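Long-range contacts in cysteine desulfurase (PDB 5VPR), which probably takes sulfur from L-cysteine with the help of pyridoxal 5'-phosphate, passes it to a carrier and leaves L-alanine: residues K44-A49 with G294-F299; E121-Y126 with E169-V174; A314-A319 with G340-N345. All blocks are in the same frame, centred on the assembly; numbering follows the deposited sequence.

Contact 1. Residues K44-A49 with G294-F299; sequences KMVLDA and GTAVDF
T295 OG1 is held by one hydrogen bond, to the backbone O of I291 one turn back in its own helix. The torsion that allows this, chi1 -49°, sets OG1 anti to the carbonyl carbon and sends CG2 across toward helix 44-56. A49 presses its methyl against the same oxygen, with A49 CB 3.2 Å from T295 OG1. T295 CG2 lies 3.3 Å from M45 O, a carbonyl already used within its helix by A49 N. T295 thus touches the facing helix through CG2 and OG1, while its hydroxyl bonds within its own helix.

M45 runs past T295 in the opposite direction, on to D298 and F299. Its CG stands in the crowded position between the backbone N and the carbonyl carbon, and the chain bends at chi3, -75°. The bend lays CE against the backbone of the second helix, 3.7 Å from F299 N and near D298 CB. The sulfur sits at the edge of the F299 ring, 5.3 Å from M45 SD to the ring centroid. This is a Met-aromatic contact. The same ring also meets Y235 edge-to-face. V46 fits CG2 beside the backbone of A296, 3.5 Å from V46 CG2 to A296 N.

The two helix segments run nearly antiparallel, at 158°, with axes 8.7 Å apart. The carboxylate of D298 turns to K82 in a salt bridge, and its CB meets M45. Helices 44-56 and 287-303 are therefore joined here by methyl, thioether and ring packing, while T295 OG1 and D298 find their polar partners in I291 and K82.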
# COMPACT_ATOMS: atom_id res chain seq x y z
N LYS A 44 -0.73 19.79 0.75
CA LYS A 44 -1.58 20.85 0.21
C LYS A 44 -1.69 20.76 -1.32
O LYS A 44 -2.77 21.02 -1.88
CB LYS A 44 -1.06 22.23 0.64
N MET A 45 -0.62 20.38 -2.00
CA MET A 45 -0.68 20.32 -3.47
C MET A 45 -1.73 19.32 -3.94
O MET A 45 -2.40 19.55 -4.96
CB MET A 45 0.68 19.99 -4.07
CG MET A 45 1.32 18.68 -3.64
SD MET A 45 3.04 18.58 -4.22
CE MET A 45 2.82 18.27 -5.97
N VAL A 46 -1.90 18.21 -3.23
CA VAL A 46 -2.93 17.24 -3.61
C VAL A 46 -4.33 17.83 -3.36
O VAL A 46 -5.23 17.68 -4.20
CB VAL A 46 -2.72 15.92 -2.85
CG1 VAL A 46 -3.98 15.04 -2.90
CG2 VAL A 46 -1.54 15.17 -3.46
N LEU A 47 -4.53 18.49 -2.22
CA LEU A 47 -5.84 19.07 -1.93
C LEU A 47 -6.17 20.20 -2.89
O LEU A 47 -7.33 20.38 -3.28
CB LEU A 47 -5.90 19.58 -0.48
CG LEU A 47 -5.57 18.53 0.58
CD1 LEU A 47 -5.68 19.08 2.00
CD2 LEU A 47 -6.45 17.30 0.38
N ASP A 48 -5.15 20.99 -3.27
CA ASP A 48 -5.31 22.04 -4.28
C ASP A 48 -5.71 21.46 -5.63
O ASP A 48 -6.50 22.06 -6.36
CB ASP A 48 -4.01 22.83 -4.44
CG ASP A 48 -3.73 23.78 -3.28
OD1 ASP A 48 -4.60 23.96 -2.40
OD2 ASP A 48 -2.61 24.34 -3.26
N ALA A 49 -5.14 20.31 -6.00
CA ALA A 49 -5.51 19.66 -7.26
C ALA A 49 -6.99 19.29 -7.29
O ALA A 49 -7.67 19.47 -8.31
CB ALA A 49 -4.67 18.41 -7.48
N GLY A 294 -2.36 11.52 -9.45
CA GLY A 294 -1.20 12.01 -10.18
C GLY A 294 -0.46 13.10 -9.43
O GLY A 294 0.78 13.18 -9.48
N THR A 295 -1.20 13.97 -8.73
CA THR A 295 -0.57 15.01 -7.92
C THR A 295 0.16 14.41 -6.72
O THR A 295 1.20 14.92 -6.31
CB THR A 295 -1.63 16.01 -7.46
OG1 THR A 295 -2.41 16.41 -8.59
CG2 THR A 295 -0.98 17.24 -6.83
N ALA A 296 -0.37 13.32 -6.17
CA ALA A 296 0.35 12.61 -5.11
C ALA A 296 1.64 11.99 -5.63
O ALA A 296 2.65 11.97 -4.91
CB ALA A 296 -0.57 11.55 -4.50
N VAL A 297 1.64 11.51 -6.87
CA VAL A 297 2.88 11.08 -7.51
C VAL A 297 3.85 12.26 -7.62
O VAL A 297 5.04 12.14 -7.32
CB VAL A 297 2.59 10.45 -8.88
CG1 VAL A 297 3.88 10.31 -9.71
CG2 VAL A 297 1.93 9.10 -8.70
N ASP A 298 3.33 13.42 -8.06
CA ASP A 298 4.16 14.62 -8.15
C ASP A 298 4.80 14.96 -6.81
O ASP A 298 5.97 15.34 -6.74
CB ASP A 298 3.31 15.80 -8.64
CG ASP A 298 2.94 15.71 -10.12
OD1 ASP A 298 3.51 14.87 -10.85
OD2 ASP A 298 2.07 16.49 -10.56
N PHE A 299 4.03 14.83 -5.73
CA PHE A 299 4.55 15.15 -4.40
C PHE A 299 5.72 14.24 -4.04
O PHE A 299 6.77 14.69 -3.57
CB PHE A 299 3.45 15.02 -3.34
CG PHE A 299 3.98 15.00 -1.94
CD1 PHE A 299 4.45 16.17 -1.36
CD2 PHE A 299 4.03 13.82 -1.22
CE1 PHE A 299 4.96 16.17 -0.05
CE2 PHE A 299 4.54 13.81 0.08
CZ PHE A 299 5.01 15.00 0.66

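Contact 2. Residues E121-Y126 with E169-V174; sequences EIIISY and EKTKLV
I122 and L173 cross obliquely on one face of the sheet. I122 carries CG1 anti to the carbonyl carbon, and a bend at chi2, -58°, swings CD1 over to the neighbouring strand. There I122 CD1 rests 3.6 Å from L173 CB. The other branch, CG2, lies near L173 CD2.

On the other face I123 crosses T171, also obliquely. I123 has an extended chi2 of -180°, so CD1 reaches back along the strands to T171 CG2, 4.0 Å away. Its CB touches V174 CG2. W136 and C140 of helix 134-142 pack on L173 and I122, and L163 and W166 of helix 163-166 lie against I123.

These are adjacent parallel strands of the seven-stranded mixed sheet of the large domain, the central sheet of fold-type I pyridoxal-phosphate enzymes. Helices pack on both of its faces here. E121 O accepts from K172 N at 3.0 Å, and L173 O accepts from I123 N at the same length. Both donors lie nearly along the C=O axis. E121 N instead approaches K170 O from above the carbonyl plane, at 2.8 Å. K170 precedes strand 171-177, so this bond ties in the turn before it.

E121 is extended beyond CG. It crosses K170 obliquely, CG against CB. One water joins E121 OE2 to T171 OG1; it donates to the carboxylate and accepts from the threonine. E121 OE2 also makes a salt bridge with R148 of strand 146-150, which probably favours the charged form. T171 OG1 is further bonded to S168 N, and K172 turns its amine away to D120 in a second salt bridge.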
# COMPACT_ATOMS: atom_id res chain seq x y z
N GLU A 121 -4.81 -24.56 -9.84
CA GLU A 121 -4.43 -24.15 -8.49
C GLU A 121 -4.10 -22.66 -8.46
O GLU A 121 -3.54 -22.12 -9.41
CB GLU A 121 -3.24 -24.98 -7.99
CG GLU A 121 -3.48 -26.49 -8.07
CD GLU A 121 -2.40 -27.30 -7.40
OE1 GLU A 121 -2.59 -28.53 -7.23
OE2 GLU A 121 -1.35 -26.73 -7.04
N ILE A 122 -4.49 -22.02 -7.35
CA ILE A 122 -4.20 -20.62 -7.06
C ILE A 122 -3.40 -20.58 -5.76
O ILE A 122 -3.80 -21.19 -4.77
CB ILE A 122 -5.49 -19.78 -6.92
CG1 ILE A 122 -6.36 -19.89 -8.17
CG2 ILE A 122 -5.17 -18.33 -6.62
CD1 ILE A 122 -5.67 -19.46 -9.43
N ILE A 123 -2.28 -19.86 -5.77
CA ILE A 123 -1.43 -19.73 -4.59
C ILE A 123 -1.47 -18.28 -4.12
O ILE A 123 -1.27 -17.36 -4.91
CB ILE A 123 0.02 -20.17 -4.89
CG1 ILE A 123 0.06 -21.63 -5.35
CG2 ILE A 123 0.88 -19.98 -3.67
CD1 ILE A 123 1.47 -22.17 -5.67
N ILE A 124 -1.75 -18.09 -2.83
CA ILE A 124 -1.77 -16.76 -2.23
C ILE A 124 -0.91 -16.77 -0.98
O ILE A 124 -0.64 -17.82 -0.38
CB ILE A 124 -3.21 -16.29 -1.89
CG1 ILE A 124 -3.82 -17.19 -0.81
CG2 ILE A 124 -4.08 -16.27 -3.13
CD1 ILE A 124 -5.18 -16.72 -0.33
N SER A 125 -0.46 -15.58 -0.59
CA SER A 125 0.28 -15.43 0.65
C SER A 125 -0.69 -15.30 1.83
O SER A 125 -1.87 -14.99 1.66
CB SER A 125 1.21 -14.22 0.58
OG SER A 125 0.52 -13.05 0.16
N TYR A 126 -0.15 -15.53 3.03
CA TYR A 126 -0.91 -15.58 4.30
C TYR A 126 -2.15 -14.68 4.39
O TYR A 126 -2.04 -13.45 4.41
CB TYR A 126 0.02 -15.25 5.47
N GLU A 169 2.24 -27.38 -13.66
CA GLU A 169 1.37 -26.98 -14.76
C GLU A 169 -0.03 -26.61 -14.29
O GLU A 169 -0.78 -25.99 -15.04
CB GLU A 169 1.27 -28.11 -15.80
CG GLU A 169 0.28 -29.22 -15.43
CD GLU A 169 0.86 -30.22 -14.43
OE1 GLU A 169 1.90 -29.93 -13.80
OE2 GLU A 169 0.26 -31.32 -14.27
N LYS A 170 -0.39 -27.00 -13.07
CA LYS A 170 -1.69 -26.65 -12.51
C LYS A 170 -1.76 -25.21 -12.01
O LYS A 170 -2.86 -24.65 -11.91
CB LYS A 170 -2.04 -27.61 -11.38
CG LYS A 170 -2.25 -29.05 -11.83
CD LYS A 170 -3.51 -29.15 -12.67
CE LYS A 170 -3.82 -30.60 -13.04
NZ LYS A 170 -5.07 -30.70 -13.85
N THR A 171 -0.62 -24.59 -11.70
CA THR A 171 -0.60 -23.27 -11.09
C THR A 171 -0.95 -22.20 -12.11
O THR A 171 -0.18 -21.97 -13.05
CB THR A 171 0.76 -22.95 -10.48
OG1 THR A 171 1.29 -24.09 -9.79
CG2 THR A 171 0.62 -21.76 -9.53
N LYS A 172 -2.07 -21.51 -11.92
CA LYS A 172 -2.49 -20.50 -12.87
C LYS A 172 -2.34 -19.08 -12.37
O LYS A 172 -2.25 -18.16 -13.20
CB LYS A 172 -3.95 -20.73 -13.28
CG LYS A 172 -4.18 -22.07 -13.97
CD LYS A 172 -3.18 -22.27 -15.11
CE LYS A 172 -3.25 -23.66 -15.71
NZ LYS A 172 -4.52 -23.88 -16.44
N LEU A 173 -2.29 -18.87 -11.06
CA LEU A 173 -2.15 -17.53 -10.52
C LEU A 173 -1.50 -17.60 -9.15
O LEU A 173 -1.85 -18.45 -8.33
CB LEU A 173 -3.50 -16.80 -10.43
CG LEU A 173 -3.30 -15.33 -10.07
CD1 LEU A 173 -3.96 -14.40 -11.04
CD2 LEU A 173 -3.78 -15.05 -8.66
N VAL A 174 -0.54 -16.72 -8.94
CA VAL A 174 0.14 -16.57 -7.66
C VAL A 174 -0.02 -15.12 -7.26
O VAL A 174 0.28 -14.21 -8.05
CB VAL A 174 1.64 -16.94 -7.74
CG1 VAL A 174 2.33 -16.70 -6.39
CG2 VAL A 174 1.81 -18.39 -8.21
O HOH W 1 0.40 -24.79 -7.42

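Contact 3. Residues A314-A319 with G340-N345; sequences ALLEYA and GVVSFN
L316 sets CG anti to its backbone N, chi1 -175°, and then turns at chi2, 62°. This spreads its two methyls toward the start of strand 341-345. V342 answers with chi1 -161°, which places CG2 anti to the carbonyl carbon and beside its own backbone N. The two side chains slide past each other in opposite directions and meet at their methyl tips. L316 CD1 lies 3.3 Å from V342 CG2, closer than usual van der Waals contact, so the packing is tight here.

The same leucine methyl also touches the backbone. L316 CD1 is 3.4 Å from V341 O. That oxygen takes a hydrogen bond from R338 NE, so the methyl presses on a carbonyl that already has a polar partner. The second branch reaches the residue before the strand, with L316 CD2 3.9 Å from G340 N. G340 has a positive phi, a conformation that suits glycine. Its CA comes within 6.1 Å of the CA of L316.

A319 is one turn further along the helix. It meets V342 on the same methyl, with A319 CB 4.1 Å from V342 CG2. V342 CG2 is thus shared by L316 and A319. V341 points away from the helix and packs on R387 and S389 of strand 386-389.

F390 lies against both A319 and V342, L323 of helix 305-324 also touches V342, and I399 of helix 396-413 also touches A319. The segments run nearly parallel, their axes 8.7 Å apart at the closest. Helix 305-324 is here packed along the middle strand of a small antiparallel sheet, the alpha/beta layering of the C-terminal small domain in fold-type I pyridoxal-phosphate enzymes.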
# COMPACT_ATOMS: atom_id res chain seq x y z
N ALA A 314 15.45 5.56 8.71
CA ALA A 314 16.07 6.08 9.92
C ALA A 314 15.05 6.21 11.05
O ALA A 314 15.37 5.97 12.23
CB ALA A 314 16.75 7.41 9.63
N LEU A 315 13.81 6.60 10.73
CA LEU A 315 12.75 6.64 11.73
C LEU A 315 12.53 5.26 12.34
O LEU A 315 12.44 5.11 13.56
CB LEU A 315 11.46 7.15 11.11
CG LEU A 315 11.41 8.62 10.70
CD1 LEU A 315 10.09 8.91 9.98
CD2 LEU A 315 11.56 9.52 11.91
N LEU A 316 12.48 4.25 11.48
CA LEU A 316 12.21 2.89 11.92
C LEU A 316 13.31 2.38 12.84
O LEU A 316 13.04 1.86 13.93
CB LEU A 316 12.05 1.98 10.69
CG LEU A 316 11.65 0.52 10.90
CD1 LEU A 316 10.31 0.49 11.53
CD2 LEU A 316 11.60 -0.22 9.57
N GLU A 317 14.57 2.52 12.42
CA GLU A 317 15.67 2.06 13.25
C GLU A 317 15.68 2.77 14.60
O GLU A 317 15.89 2.14 15.65
CB GLU A 317 17.00 2.28 12.52
N TYR A 318 15.45 4.09 14.60
CA TYR A 318 15.46 4.85 15.85
C TYR A 318 14.33 4.40 16.77
O TYR A 318 14.54 4.15 17.96
CB TYR A 318 15.35 6.34 15.54
CG TYR A 318 15.38 7.24 16.76
CD1 TYR A 318 14.24 7.94 17.17
CD2 TYR A 318 16.55 7.39 17.49
CE1 TYR A 318 14.29 8.77 18.29
CE2 TYR A 318 16.59 8.20 18.59
CZ TYR A 318 15.47 8.88 18.99
OH TYR A 318 15.56 9.69 20.11
N ALA A 319 13.12 4.26 16.22
CA ALA A 319 11.98 3.86 17.04
C ALA A 319 12.18 2.47 17.62
O ALA A 319 11.96 2.25 18.82
CB ALA A 319 10.69 3.92 16.21
N GLY A 340 8.58 0.78 7.27
CA GLY A 340 7.77 1.79 7.92
C GLY A 340 6.88 1.35 9.06
O GLY A 340 5.98 2.11 9.44
N VAL A 341 7.08 0.17 9.64
CA VAL A 341 6.17 -0.36 10.65
C VAL A 341 6.98 -0.95 11.80
O VAL A 341 7.80 -1.85 11.58
CB VAL A 341 5.23 -1.44 10.07
CG1 VAL A 341 4.36 -2.01 11.17
CG2 VAL A 341 4.36 -0.88 8.92
N VAL A 342 6.73 -0.48 13.03
CA VAL A 342 7.18 -1.15 14.26
C VAL A 342 5.95 -1.69 14.97
O VAL A 342 5.10 -0.91 15.44
CB VAL A 342 7.94 -0.21 15.21
CG1 VAL A 342 8.75 -1.03 16.22
CG2 VAL A 342 8.79 0.78 14.49
N SER A 343 5.87 -3.00 15.10
CA SER A 343 4.83 -3.65 15.88
C SER A 343 5.43 -4.18 17.17
O SER A 343 6.54 -4.71 17.17
CB SER A 343 4.17 -4.79 15.10
OG SER A 343 3.32 -4.27 14.11
N PHE A 344 4.70 -4.01 18.27
CA PHE A 344 5.23 -4.39 19.58
C PHE A 344 4.10 -4.71 20.54
O PHE A 344 2.93 -4.39 20.29
CB PHE A 344 6.14 -3.30 20.16
CG PHE A 344 5.47 -1.96 20.37
CD1 PHE A 344 4.94 -1.62 21.61
CD2 PHE A 344 5.38 -1.04 19.33
CE1 PHE A 344 4.31 -0.39 21.81
CE2 PHE A 344 4.76 0.19 19.53
CZ PHE A 344 4.23 0.51 20.77
N ASN A 345 4.46 -5.37 21.63
CA ASN A 345 3.56 -5.65 22.73
C ASN A 345 4.33 -5.45 24.02
O ASN A 345 5.54 -5.67 24.07
CB ASN A 345 3.01 -7.09 22.66

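Contacts 2 and 3 are buried, while contact 1 is only partly so. Each joins a different pairing of elements: two helices in contact 1, two strands in contact 2, a helix and a strand in contact 3. Only contact 2 has hydrogen bonds between its segments, as befits neighbours in a sheet. The other two rest on apolar packing, with a sulfur and a ring in contact 1 and aliphatic side chains meeting each other and the strand backbone in contact 3. Contacts 1 and 2 lie on opposite sides of the chain's centre, their own centres 37 Å apart. Contacts 1 and 3 are linked by sequence, because helices 287-303 and 305-324 are consecutive.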